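Halorhodopsin (Halobacterium salinarum, PDB 2JAF) pumps chloride ions into the cell across the archaeal membrane, driven by light absorbed by its retinal chromophore. Local coordinates at the interface of chains A and B. Numbering follows the deposited sequence. Chains: chain A/B, Halorhodopsin.

Contact 1: the interface of chains A and B. Residues chain A 61, 64-65, 68, 118, 121, 125; chain B 135-136, 139.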
loop_
_atom_site.group_PDB
_atom_site.type_symbol
_atom_site.label_atom_id
_atom_site.label_comp_id
_atom_site.label_asym_id
_atom_site.label_seq_id
_atom_site.Cartn_x
_atom_site.Cartn_y
_atom_site.Cartn_z
ATOM N N LEU A 61 19.609 -11.419 1.601
ATOM C CA LEU A 61 18.249 -10.895 1.685
ATOM C C LEU A 61 18.204 -9.534 2.379
ATOM O O LEU A 61 17.507 -8.621 1.931
ATOM C CB LEU A 61 17.355 -11.882 2.437
ATOM C CG LEU A 61 15.897 -11.471 2.645
ATOM C CD1 LEU A 61 15.228 -11.214 1.300
ATOM C CD2 LEU A 61 15.169 -12.567 3.405
ATOM N N GLY A 64 19.637 -6.858 0.109
ATOM C CA GLY A 64 18.711 -6.313 -0.869
ATOM C C GLY A 64 17.763 -5.290 -0.269
ATOM O O GLY A 64 17.530 -4.227 -0.848
ATOM N N ALA A 65 17.205 -5.615 0.891
ATOM C CA ALA A 65 16.289 -4.712 1.572
ATOM C C ALA A 65 17.020 -3.416 1.898
ATOM O O ALA A 65 16.449 -2.324 1.817
ATOM C CB ALA A 65 15.775 -5.357 2.850
ATOM N N MET A 68 17.636 -0.959 -1.139
ATOM C CA MET A 68 16.491 -0.160 -1.537
ATOM C C MET A 68 16.213 1.072 -0.705
ATOM O O MET A 68 15.464 1.941 -1.135
ATOM C CB MET A 68 15.252 -1.026 -1.581
ATOM C CG MET A 68 15.236 -1.917 -2.797
ATOM S SD MET A 68 13.619 -2.579 -2.985
ATOM C CE MET A 68 13.772 -4.028 -1.958
ATOM N N MET A 118 10.765 -0.109 4.643
ATOM C CA MET A 118 11.948 -0.858 4.227
ATOM C C MET A 118 13.010 -0.857 5.323
ATOM O O MET A 118 13.721 -1.845 5.513
ATOM C CB MET A 118 12.515 -0.299 2.922
ATOM C CG MET A 118 11.746 -0.765 1.695
ATOM S SD MET A 118 11.618 -2.577 1.625
ATOM C CE MET A 118 10.033 -2.831 2.401
ATOM N N LEU A 121 11.793 -3.318 7.684
ATOM C CA LEU A 121 11.914 -4.659 7.125
ATOM C C LEU A 121 13.343 -5.157 7.348
ATOM O O LEU A 121 13.559 -6.282 7.800
ATOM C CB LEU A 121 11.597 -4.647 5.625
ATOM C CG LEU A 121 11.842 -5.974 4.897
ATOM C CD1 LEU A 121 10.997 -7.079 5.527
ATOM C CD2 LEU A 121 11.516 -5.815 3.424
ATOM N N LEU A 125 14.212 -8.325 9.697
ATOM C CA LEU A 125 14.870 -9.531 9.210
ATOM C C LEU A 125 16.097 -9.796 10.080
ATOM O O LEU A 125 16.321 -10.915 10.533
ATOM C CB LEU A 125 15.285 -9.355 7.747
ATOM C CG LEU A 125 14.147 -9.225 6.730
ATOM C CD1 LEU A 125 14.700 -8.887 5.357
ATOM C CD2 LEU A 125 13.362 -10.530 6.684
ATOM N N PHE B 135 8.321 -10.399 0.829
ATOM C CA PHE B 135 8.125 -9.031 1.300
ATOM C C PHE B 135 9.002 -8.037 0.544
ATOM O O PHE B 135 8.531 -7.014 0.043
ATOM C CB PHE B 135 8.465 -8.943 2.794
ATOM C CG PHE B 135 7.265 -8.878 3.698
ATOM C CD1 PHE B 135 6.324 -7.862 3.556
ATOM C CD2 PHE B 135 7.097 -9.808 4.722
ATOM C CE1 PHE B 135 5.233 -7.770 4.424
ATOM C CE2 PHE B 135 6.011 -9.726 5.595
ATOM C CZ PHE B 135 5.078 -8.705 5.445
ATOM N N THR B 136 10.289 -8.344 0.481
ATOM C CA THR B 136 11.255 -7.480 -0.180
ATOM C C THR B 136 10.946 -7.303 -1.655
ATOM O O THR B 136 11.066 -6.203 -2.200
ATOM C CB THR B 136 12.673 -8.050 -0.042
ATOM O OG1 THR B 136 12.948 -8.312 1.341
ATOM C CG2 THR B 136 13.693 -7.059 -0.568
ATOM N N ALA B 139 7.860 -5.047 -2.275
ATOM C CA ALA B 139 8.204 -3.657 -2.021
ATOM C C ALA B 139 8.961 -3.103 -3.219
ATOM O O ALA B 139 8.710 -1.981 -3.656
ATOM C CB ALA B 139 9.059 -3.552 -0.769
#
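B:Thr136, on helix 131-153, reaches into the groove between helices 58-82 and 106-127 of chain A, and more of its surface is hidden by the partner than that of any other residue in this patch. Its two branches go to different places. The methyl CG2 points at helix 58-82, where it meets the terminal methyl CE of A:Met68 at 3.3 Å, a pair closer than ordinary van der Waals contact; the same CE also lies against the carbonyl O of B:Thr136. A:Met68 runs extended as far as its sulfur and then bends at the last torsion (chi3 -88°), which turns CE toward the threonine. Beside this pair, A:Gly64 and A:Ala65 present mostly backbone to CG2, and their small size probably lets the threonine come close to the helix. The hydroxyl OG1, on the other branch, sits between two leucine methyls, 3.6 Å from CD2 of A:Leu121 and 3.7 Å from CD1 of A:Leu61. With chi1 at -53°, OG1 is held beside its own backbone N while CG2, anti to that N, is directed at helix 58-82. Replacing B:Thr136 by alanine removes both CG2 and OG1, which is likely to leave A:Met68 CE without its methyl partner and open a gap between A:Leu61 and A:Leu121. One turn further along, the methyl of B:Ala139 packs on the thioether of A:Met118, 3.4 Å from CE and 3.6 Å from SD. The opposite end is looser: B:Phe135 approaches with its CB, 4.2 Å from CD1 of A:Leu121, while its ring swings away from these partners, and A:Leu125 barely touches B:Thr136. Small residues of one helix thus fit between two helices of the neighbouring subunit, a knob-in-groove fit that probably helps hold the halorhodopsin trimer together.

Contact 2: the interface of chains A and B. Residues chain A 71-72, 75, 78, 114; chain B 143, 147, 164, 167, 171.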
loop_
_atom_site.group_PDB
_atom_site.type_symbol
_atom_site.label_atom_id
_atom_site.label_comp_id
_atom_site.label_asym_id
_atom_site.label_seq_id
_atom_site.Cartn_x
_atom_site.Cartn_y
_atom_site.Cartn_z
ATOM N N LEU A 71 17.588 3.700 -2.616
ATOM C CA LEU A 71 16.902 3.704 -3.908
ATOM C C LEU A 71 15.596 4.493 -3.782
ATOM O O LEU A 71 15.285 5.331 -4.630
ATOM C CB LEU A 71 16.607 2.277 -4.367
ATOM C CG LEU A 71 17.784 1.538 -5.009
ATOM C CD1 LEU A 71 17.422 0.076 -5.224
ATOM C CD2 LEU A 71 18.134 2.212 -6.332
ATOM N N VAL A 72 14.841 4.225 -2.720
ATOM C CA VAL A 72 13.585 4.942 -2.486
ATOM C C VAL A 72 13.902 6.408 -2.186
ATOM O O VAL A 72 13.179 7.321 -2.607
ATOM C CB VAL A 72 12.807 4.341 -1.287
ATOM C CG1 VAL A 72 11.508 5.139 -1.040
ATOM C CG2 VAL A 72 12.492 2.876 -1.559
ATOM N N SER A 75 14.519 8.474 -5.261
ATOM C CA SER A 75 13.225 8.691 -5.896
ATOM C C SER A 75 12.525 9.879 -5.249
ATOM O O SER A 75 11.942 10.719 -5.931
ATOM C CB SER A 75 12.343 7.451 -5.746
ATOM O OG SER A 75 11.017 7.715 -6.171
ATOM N N LEU A 78 14.122 13.219 -6.272
ATOM C CA LEU A 78 13.840 13.554 -7.670
ATOM C C LEU A 78 12.429 14.141 -7.744
ATOM O O LEU A 78 12.170 15.074 -8.502
ATOM C CB LEU A 78 13.911 12.303 -8.552
ATOM C CG LEU A 78 15.261 11.598 -8.653
ATOM C CD1 LEU A 78 15.108 10.332 -9.496
ATOM C CD2 LEU A 78 16.292 12.543 -9.267
ATOM N N LEU A 114 7.079 4.401 2.017
ATOM C CA LEU A 114 7.720 3.251 1.389
ATOM C C LEU A 114 9.113 3.022 1.987
ATOM O O LEU A 114 9.501 1.886 2.248
ATOM C CB LEU A 114 7.840 3.452 -0.124
ATOM C CG LEU A 114 8.573 2.331 -0.869
ATOM C CD1 LEU A 114 7.820 1.015 -0.726
ATOM C CD2 LEU A 114 8.714 2.708 -2.332
ATOM N N GLY B 143 7.833 -0.125 -5.800
ATOM C CA GLY B 143 8.712 0.985 -6.129
ATOM C C GLY B 143 8.846 1.157 -7.634
ATOM O O GLY B 143 8.840 2.279 -8.148
ATOM N N THR B 147 7.502 4.653 -9.393
ATOM C CA THR B 147 8.477 5.522 -10.023
ATOM C C THR B 147 8.143 5.607 -11.513
ATOM O O THR B 147 8.409 6.615 -12.164
ATOM C CB THR B 147 9.923 5.031 -9.779
ATOM O OG1 THR B 147 10.039 3.640 -10.108
ATOM C CG2 THR B 147 10.290 5.229 -8.318
ATOM N N PHE B 164 13.476 9.041 -13.480
ATOM C CA PHE B 164 12.519 8.156 -12.813
ATOM C C PHE B 164 12.472 6.814 -13.550
ATOM O O PHE B 164 12.367 5.750 -12.929
ATOM C CB PHE B 164 11.115 8.774 -12.790
ATOM C CG PHE B 164 10.856 9.682 -11.611
ATOM C CD1 PHE B 164 10.995 9.211 -10.305
ATOM C CD2 PHE B 164 10.444 11.001 -11.808
ATOM C CE1 PHE B 164 10.721 10.041 -9.206
ATOM C CE2 PHE B 164 10.168 11.841 -10.718
ATOM C CZ PHE B 164 10.307 11.359 -9.417
ATOM N N ILE B 167 15.408 4.776 -12.355
ATOM C CA ILE B 167 15.241 4.231 -11.010
ATOM C C ILE B 167 14.224 3.092 -11.026
ATOM O O ILE B 167 14.374 2.099 -10.313
ATOM C CB ILE B 167 14.777 5.318 -10.013
ATOM C CG1 ILE B 167 15.873 6.371 -9.846
ATOM C CG2 ILE B 167 14.478 4.694 -8.652
ATOM C CD1 ILE B 167 17.157 5.826 -9.241
ATOM N N PHE B 171 14.605 -0.884 -9.636
ATOM C CA PHE B 171 13.711 -1.682 -8.805
ATOM C C PHE B 171 13.375 -2.984 -9.524
ATOM O O PHE B 171 13.278 -4.048 -8.903
ATOM C CB PHE B 171 12.420 -0.919 -8.506
ATOM C CG PHE B 171 12.555 0.095 -7.405
ATOM C CD1 PHE B 171 12.846 -0.306 -6.106
ATOM C CD2 PHE B 171 12.352 1.450 -7.661
ATOM C CE1 PHE B 171 12.934 0.630 -5.066
ATOM C CE2 PHE B 171 12.437 2.390 -6.629
ATOM C CZ PHE B 171 12.727 1.976 -5.335
#
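The hydroxyl OG1 of B:Thr147 donates a hydrogen bond of 2.7 Å to the carbonyl O of B:Gly143, one turn earlier in helix 131-153, and this turns its methyl CG2 outward to A:Ser75. Such a bond from a threonine to the preceding turn is common in membrane helices, and halorhodopsin belongs to the seven-helix microbial rhodopsins, a family of retinal proteins. OG1 takes the crowded position between backbone N and carbonyl carbon (chi1 50°); the bond bends away from the C=O direction, with 140° between C, O and OG1, and OG1 lies off the carbonyl plane. Across the interface, CG2 lies 3.4 Å from OG of A:Ser75, a contact of methyl with hydroxyl. That serine oxygen also sits at the edge of the B:Phe164 ring, in its plane, 3.8 Å from CE1. The neighbouring ring carbon CZ packs 3.8 Å from CB of A:Leu78, so the rim of B:Phe164 borders a full turn of helix 58-82. Further out along A:Leu78, CD1 reaches CG1 of B:Ile167 at 4.0 Å, the two side chains running obliquely past each other. B:Phe171 enters by the end of its ring: CZ lies 3.9 Å from CG2 of A:Val72 and about as far from CB of A:Leu71. The valine has CG2 beside its backbone N and turned toward the phenylalanine, the two side chains meeting at about a right angle. One face of this ring is covered from within its own subunit by CA of B:Gly143, 3.9 Å above the ring centre; lacking a side chain, the glycine probably lets the ring lie close against helix 131-153. The same CA faces CD2 of A:Leu114 across the interface.

Contact 1 and contact 2 lie about 14 Å apart, measured between the centres of their C-alpha atoms, along the same interface between the subunits. Both use helices 58-82 and 106-127 of chain A and helix 131-153 of chain B; contact 2 adds helix 158-180 of chain B. Helix 58-82 therefore meets B:Thr136 in contact 1 and, further along, aromatic and aliphatic side chains of contact 2. Because different helices of two identical chains face each other, the pairing is heterologous, which would suit a closed ring of the three subunits in the deposited assembly, in which each subunit would use both surfaces.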